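Local coordinates for protein telomerase reverse transcriptase (Takifugu rubripes, PDB 4LMO) that serves as the catalytic subunit of telomerase, extending chromosome ends by copying an RNA template, here represented by its RNA-binding domain, at residues A[67-72]-A[194-199]; A[73-78]-A[178-183]. All coordinates share one frame; numbering follows the deposited sequence.

Overall arrangement
This RNA-binding domain, largely helical, illustrates how neighbouring stretches of chain can be joined to a distant part of the fold at adjacent points. From the N terminus, the short helix 67-70 comes first and is followed in the chain by helix 73-85. Interaction 1 then closes the wider loop, bringing 67-72 against 194-199 in the long helix 191-220. Interaction 2 closes a narrower loop within it, from 73-78 to the connection 178-183 that precedes the long helix, so the two contacts nest without crossing. Their centres lie about 9 Å apart, and a probable hydrogen bond from Arg68 NH1 to Leu181 O joins them.

Interaction 1. Residues A[67-72]-A[194-199]; sequences RRFFNM and LSYRTQ
Arg68 and Arg197 mark the nearest backbone approach, 10.5 Å between their CA atoms, so long side chains bridge the short helix 67-70 and helix 191-220 of the telomerase RNA-binding domain. The principle is an arginine set against an aromatic ring, but here the ring comes edge-on: the rim of Tyr196 stands over one face of the Arg68 guanidinium, with the two planes 82° apart. Arg68 NE lies 3.4 Å from Tyr196 CE2, and Arg68 NH2 is 3.5 Å from Tyr196 CD2. A bend at chi3 (-70°) turns the otherwise extended arginine chain across this rim. NH1 of Arg68 hydrogen-bonds to Leu181 O and forms a salt bridge with Glu193, whose negative charge probably eases the proximity of Arg197; Arg197 NH2 is itself hydrogen-bonded to Asn176 OD1. Replacing Arg68 with an alanine would probably leave Leu181 O and Glu193 without this donor and open a gap beside the Tyr196 rim. Arg68 and Tyr196 both lie in regions that probably contact the RNA template, as in related telomerases. Phe69, whose ring also meets Phe48 and Phe49, receives the tyrosine hydroxyl at its edge and in its plane, with OH of Tyr196 3.5 Å from CE1 of Phe69.

Interaction 2. Residues A[73-78]-A[178-183]; sequences VPLFSQ and CDWLKI
Trp180 meets Leu75 and Phe76 at two different parts of its side chain, the CB stem and the six-membered part of the indole. This is apolar helix-to-loop packing in the telomerase RNA-binding domain: helix 73-85 supplies two successive residues, and a 3-10 turn at 179-181, in a connection that, as in related telomerases, probably interacts with the RNA template, supplies the tryptophan. The general lesson is that one large side chain can engage neighbouring residues in unlike ways. Leu75 and Trp180 cross at about a right angle, and the leucine branch CD1 touches the tryptophan stem, 3.9 Å from CB. Phe76 instead directs its ring edge at the indole, with Trp180 CZ3 near the plane of the phenyl ring.

The indole takes up this position because its CG lies between the backbone N and the carbonyl carbon of Trp180 (chi1 67°). One face is backed by Leu181 of the same turn, whose CD2 sits 3.6 Å above the ring plane, displaced toward the rim. Phe204 makes an edge-to-face pair with the indole, while NE1 hydrogen-bonds to Leu138 O, giving this buried polar atom a partner and probably restricting rotation of the ring. Leu138 also touches Leu75 and Phe76, bringing helix 136-139 into the same apolar cluster.

Lys182 NZ forms a salt bridge of 3.0 Å with Asp179 OD1, met from above the carboxylate plane, and also hydrogen-bonds to Asn176 O, spanning the turn that carries Trp180. Across the interface, Phe76 CE2 lies 4.3 Å from Trp180 CZ3.

Interaction 1. Residues A[67-72]-A[194-199]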
loop_
_atom_site.group_PDB
_atom_site.type_symbol
_atom_site.label_atom_id
_atom_site.label_comp_id
_atom_site.label_asym_id
_atom_site.label_seq_id
_atom_site.Cartn_x
_atom_site.Cartn_y
_atom_site.Cartn_z
ATOM N N ARG A 67 -1.227 -6.214 26.177
ATOM C CA ARG A 67 -2.231 -7.252 25.932
ATOM C C ARG A 67 -3.158 -6.908 24.763
ATOM O O ARG A 67 -3.480 -7.777 23.950
ATOM C CB ARG A 67 -3.043 -7.546 27.200
ATOM C CG ARG A 67 -3.696 -8.920 27.194
ATOM C CD ARG A 67 -4.664 -9.102 28.352
ATOM N NE ARG A 67 -5.551 -10.245 28.128
ATOM C CZ ARG A 67 -6.773 -10.165 27.603
ATOM N NH1 ARG A 67 -7.282 -8.990 27.244
ATOM N NH2 ARG A 67 -7.493 -11.266 27.437
ATOM N N ARG A 68 -3.563 -5.640 24.685
ATOM C CA ARG A 68 -4.428 -5.135 23.615
ATOM C C ARG A 68 -3.831 -5.401 22.232
ATOM O O ARG A 68 -4.517 -5.903 21.337
ATOM C CB ARG A 68 -4.678 -3.633 23.798
ATOM C CG ARG A 68 -5.911 -3.106 23.075
ATOM C CD ARG A 68 -5.924 -1.586 22.991
ATOM N NE ARG A 68 -6.157 -0.933 24.281
ATOM C CZ ARG A 68 -7.343 -0.513 24.717
ATOM N NH1 ARG A 68 -8.438 -0.672 23.976
ATOM N NH2 ARG A 68 -7.439 0.070 25.906
ATOM N N PHE A 69 -2.551 -5.075 22.076
ATOM C CA PHE A 69 -1.857 -5.230 20.801
ATOM C C PHE A 69 -1.348 -6.652 20.579
ATOM O O PHE A 69 -1.194 -7.084 19.434
ATOM C CB PHE A 69 -0.726 -4.202 20.677
ATOM C CG PHE A 69 -1.212 -2.778 20.591
ATOM C CD1 PHE A 69 -1.442 -2.033 21.746
ATOM C CD2 PHE A 69 -1.455 -2.185 19.355
ATOM C CE1 PHE A 69 -1.897 -0.724 21.669
ATOM C CE2 PHE A 69 -1.908 -0.877 19.272
ATOM C CZ PHE A 69 -2.129 -0.146 20.431
ATOM N N PHE A 70 -1.101 -7.376 21.670
ATOM C CA PHE A 70 -0.715 -8.785 21.589
ATOM C C PHE A 70 -1.827 -9.639 20.980
ATOM O O PHE A 70 -1.557 -10.570 20.224
ATOM C CB PHE A 70 -0.318 -9.343 22.963
ATOM C CG PHE A 70 0.064 -10.799 22.936
ATOM C CD1 PHE A 70 -0.793 -11.769 23.450
ATOM C CD2 PHE A 70 1.272 -11.205 22.371
ATOM C CE1 PHE A 70 -0.446 -13.113 23.415
ATOM C CE2 PHE A 70 1.623 -12.545 22.331
ATOM C CZ PHE A 70 0.763 -13.500 22.855
ATOM N N ASN A 71 -3.073 -9.314 21.309
ATOM C CA ASN A 71 -4.221 -10.045 20.781
ATOM C C ASN A 71 -4.471 -9.814 19.289
ATOM O O ASN A 71 -5.211 -10.571 18.660
ATOM C CB ASN A 71 -5.475 -9.735 21.599
ATOM C CG ASN A 71 -5.413 -10.311 23.003
ATOM O OD1 ASN A 71 -5.848 -9.677 23.961
ATOM N ND2 ASN A 71 -4.870 -11.522 23.132
ATOM N N MET A 72 -3.837 -8.783 18.733
ATOM C CA MET A 72 -3.959 -8.452 17.313
ATOM C C MET A 72 -2.993 -9.257 16.442
ATOM O O MET A 72 -3.145 -9.298 15.220
ATOM C CB MET A 72 -3.714 -6.957 17.081
ATOM C CG MET A 72 -4.576 -6.012 17.904
ATOM S SD MET A 72 -4.068 -4.303 17.630
ATOM C CE MET A 72 -4.973 -3.458 18.926
ATOM N N LEU A 194 -12.808 5.371 24.369
ATOM C CA LEU A 194 -13.258 5.651 23.005
ATOM C C LEU A 194 -12.202 6.443 22.232
ATOM O O LEU A 194 -11.927 6.146 21.071
ATOM C CB LEU A 194 -14.600 6.394 23.005
ATOM C CG LEU A 194 -15.205 6.807 21.654
ATOM C CD1 LEU A 194 -15.422 5.614 20.732
ATOM C CD2 LEU A 194 -16.505 7.571 21.854
ATOM N N SER A 195 -11.621 7.440 22.898
ATOM C CA SER A 195 -10.547 8.264 22.342
ATOM C C SER A 195 -9.312 7.433 21.981
ATOM O O SER A 195 -8.674 7.671 20.954
ATOM C CB SER A 195 -10.176 9.375 23.330
ATOM O OG SER A 195 -8.958 10.008 22.976
ATOM N N TYR A 196 -8.984 6.466 22.830
ATOM C CA TYR A 196 -7.845 5.583 22.598
ATOM C C TYR A 196 -8.132 4.565 21.491
ATOM O O TYR A 196 -7.240 4.220 20.713
ATOM C CB TYR A 196 -7.442 4.879 23.895
ATOM C CG TYR A 196 -6.118 4.151 23.828
ATOM C CD1 TYR A 196 -4.953 4.811 23.426
ATOM C CD2 TYR A 196 -6.023 2.806 24.188
ATOM C CE1 TYR A 196 -3.736 4.145 23.369
ATOM C CE2 TYR A 196 -4.812 2.135 24.137
ATOM C CZ TYR A 196 -3.674 2.806 23.726
ATOM O OH TYR A 196 -2.474 2.138 23.677
ATOM N N ARG A 197 -9.377 4.095 21.432
ATOM C CA ARG A 197 -9.836 3.228 20.345
ATOM C C ARG A 197 -9.792 3.958 18.998
ATOM O O ARG A 197 -9.355 3.388 17.994
ATOM C CB ARG A 197 -11.236 2.669 20.651
ATOM C CG ARG A 197 -11.209 1.235 21.168
ATOM C CD ARG A 197 -12.033 1.013 22.431
ATOM N NE ARG A 197 -13.450 0.748 22.178
ATOM C CZ ARG A 197 -14.251 0.057 22.990
ATOM N NH1 ARG A 197 -13.786 -0.472 24.116
ATOM N NH2 ARG A 197 -15.525 -0.120 22.666
ATOM N N THR A 198 -10.210 5.224 19.000
ATOM C CA THR A 198 -10.164 6.087 17.815
ATOM C C THR A 198 -8.716 6.337 17.364
ATOM O O THR A 198 -8.419 6.327 16.165
ATOM C CB THR A 198 -10.876 7.437 18.078
ATOM O OG1 THR A 198 -12.158 7.203 18.674
ATOM C CG2 THR A 198 -11.071 8.220 16.788
ATOM N N GLN A 199 -7.832 6.557 18.337
ATOM C CA GLN A 199 -6.404 6.774 18.100
ATOM C C GLN A 199 -5.751 5.585 17.382
ATOM O O GLN A 199 -5.030 5.771 16.397
ATOM C CB GLN A 199 -5.701 7.059 19.433
ATOM C CG GLN A 199 -4.207 7.339 19.345
ATOM C CD GLN A 199 -3.587 7.592 20.709
ATOM O OE1 GLN A 199 -3.966 8.532 21.412
ATOM N NE2 GLN A 199 -2.627 6.754 21.091
#

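Interaction 2. Residues A[73-78]-A[178-183]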
loop_
_atom_site.group_PDB
_atom_site.type_symbol
_atom_site.label_atom_id
_atom_site.label_comp_id
_atom_site.label_asym_id
_atom_site.label_seq_id
_atom_site.Cartn_x
_atom_site.Cartn_y
_atom_site.Cartn_z
ATOM N N VAL A 73 -2.001 -9.883 17.074
ATOM C CA VAL A 73 -0.965 -10.650 16.362
ATOM C C VAL A 73 -1.519 -11.635 15.319
ATOM O O VAL A 73 -1.072 -11.609 14.169
ATOM C CB VAL A 73 0.023 -11.354 17.334
ATOM C CG1 VAL A 73 0.946 -12.310 16.586
ATOM C CG2 VAL A 73 0.850 -10.330 18.096
ATOM N N PRO A 74 -2.498 -12.489 15.704
ATOM C CA PRO A 74 -3.044 -13.466 14.754
ATOM C C PRO A 74 -3.651 -12.833 13.501
ATOM O O PRO A 74 -3.490 -13.372 12.403
ATOM C CB PRO A 74 -4.131 -14.177 15.567
ATOM C CG PRO A 74 -3.683 -14.042 16.982
ATOM C CD PRO A 74 -3.082 -12.669 17.048
ATOM N N LEU A 75 -4.333 -11.702 13.672
ATOM C CA LEU A 75 -4.969 -10.995 12.563
ATOM C C LEU A 75 -3.967 -10.387 11.598
ATOM O O LEU A 75 -4.168 -10.417 10.381
ATOM C CB LEU A 75 -5.899 -9.902 13.085
ATOM C CG LEU A 75 -7.332 -10.316 13.405
ATOM C CD1 LEU A 75 -8.122 -9.126 13.931
ATOM C CD2 LEU A 75 -7.992 -10.911 12.172
ATOM N N PHE A 76 -2.894 -9.827 12.148
ATOM C CA PHE A 76 -1.865 -9.196 11.334
ATOM C C PHE A 76 -0.929 -10.233 10.716
ATOM O O PHE A 76 -0.371 -10.005 9.638
ATOM C CB PHE A 76 -1.112 -8.132 12.135
ATOM C CG PHE A 76 -1.878 -6.843 12.294
ATOM C CD1 PHE A 76 -1.702 -5.798 11.392
ATOM C CD2 PHE A 76 -2.786 -6.676 13.337
ATOM C CE1 PHE A 76 -2.409 -4.613 11.528
ATOM C CE2 PHE A 76 -3.497 -5.490 13.479
ATOM C CZ PHE A 76 -3.307 -4.458 12.574
ATOM N N SER A 77 -0.776 -11.373 11.391
ATOM C CA SER A 77 -0.090 -12.530 10.820
ATOM C C SER A 77 -0.870 -13.033 9.611
ATOM O O SER A 77 -0.282 -13.379 8.585
ATOM C CB SER A 77 0.040 -13.652 11.852
ATOM O OG SER A 77 0.770 -13.224 12.986
ATOM N N GLN A 78 -2.195 -13.058 9.750
ATOM C CA GLN A 78 -3.108 -13.434 8.675
ATOM C C GLN A 78 -2.964 -12.491 7.480
ATOM O O GLN A 78 -2.881 -12.943 6.334
ATOM C CB GLN A 78 -4.550 -13.432 9.187
ATOM C CG GLN A 78 -5.569 -14.041 8.235
ATOM C CD GLN A 78 -7.006 -13.790 8.663
ATOM O OE1 GLN A 78 -7.919 -13.795 7.836
ATOM N NE2 GLN A 78 -7.215 -13.566 9.959
ATOM N N CYS A 178 -15.248 -2.261 15.333
ATOM C CA CYS A 178 -13.979 -2.973 15.356
ATOM C C CYS A 178 -13.711 -3.557 16.739
ATOM O O CYS A 178 -13.265 -2.847 17.650
ATOM C CB CYS A 178 -12.839 -2.038 14.944
ATOM S SG CYS A 178 -13.167 -1.069 13.455
ATOM N N ASP A 179 -13.988 -4.852 16.885
ATOM C CA ASP A 179 -13.757 -5.578 18.136
ATOM C C ASP A 179 -12.269 -5.682 18.468
ATOM O O ASP A 179 -11.891 -5.709 19.644
ATOM C CB ASP A 179 -14.357 -6.988 18.062
ATOM C CG ASP A 179 -15.857 -7.017 18.340
ATOM O OD1 ASP A 179 -16.524 -5.963 18.269
ATOM O OD2 ASP A 179 -16.373 -8.118 18.629
ATOM N N TRP A 180 -11.438 -5.734 17.428
ATOM C CA TRP A 180 -9.995 -5.939 17.575
ATOM C C TRP A 180 -9.279 -4.807 18.270
ATOM O O TRP A 180 -8.109 -4.940 18.633
ATOM C CB TRP A 180 -9.355 -6.231 16.221
ATOM C CG TRP A 180 -9.371 -5.067 15.257
ATOM C CD1 TRP A 180 -10.375 -4.719 14.360
ATOM C CD2 TRP A 180 -8.317 -4.062 15.055
ATOM N NE1 TRP A 180 -10.028 -3.604 13.643
ATOM C CE2 TRP A 180 -8.809 -3.159 14.008
ATOM C CE3 TRP A 180 -7.065 -3.826 15.616
ATOM C CZ2 TRP A 180 -8.063 -2.078 13.559
ATOM C CZ3 TRP A 180 -6.321 -2.732 15.153
ATOM C CH2 TRP A 180 -6.810 -1.881 14.149
ATOM N N LEU A 181 -9.980 -3.690 18.458
ATOM C CA LEU A 181 -9.440 -2.534 19.171
ATOM C C LEU A 181 -9.624 -2.664 20.681
ATOM O O LEU A 181 -8.952 -1.979 21.457
ATOM C CB LEU A 181 -10.136 -1.249 18.708
ATOM C CG LEU A 181 -10.012 -0.757 17.265
ATOM C CD1 LEU A 181 -10.972 0.400 17.026
ATOM C CD2 LEU A 181 -8.585 -0.336 16.948
ATOM N N LYS A 182 -10.533 -3.549 21.084
ATOM C CA LYS A 182 -11.032 -3.596 22.458
ATOM C C LYS A 182 -10.311 -4.600 23.352
ATOM O O LYS A 182 -9.820 -5.628 22.885
ATOM C CB LYS A 182 -12.531 -3.918 22.458
ATOM C CG LYS A 182 -13.370 -3.066 21.520
ATOM C CD LYS A 182 -14.781 -3.616 21.404
ATOM C CE LYS A 182 -15.608 -2.797 20.427
ATOM N NZ LYS A 182 -16.856 -3.499 20.019
ATOM N N ILE A 183 -10.265 -4.288 24.645
ATOM C CA ILE A 183 -9.837 -5.239 25.674
ATOM C C ILE A 183 -11.011 -5.707 26.537
ATOM O O ILE A 183 -10.854 -6.589 27.383
ATOM C CB ILE A 183 -8.722 -4.672 26.589
ATOM C CG1 ILE A 183 -8.909 -3.170 26.851
ATOM C CG2 ILE A 183 -7.353 -4.954 25.995
ATOM C CD1 ILE A 183 -9.753 -2.844 28.068
#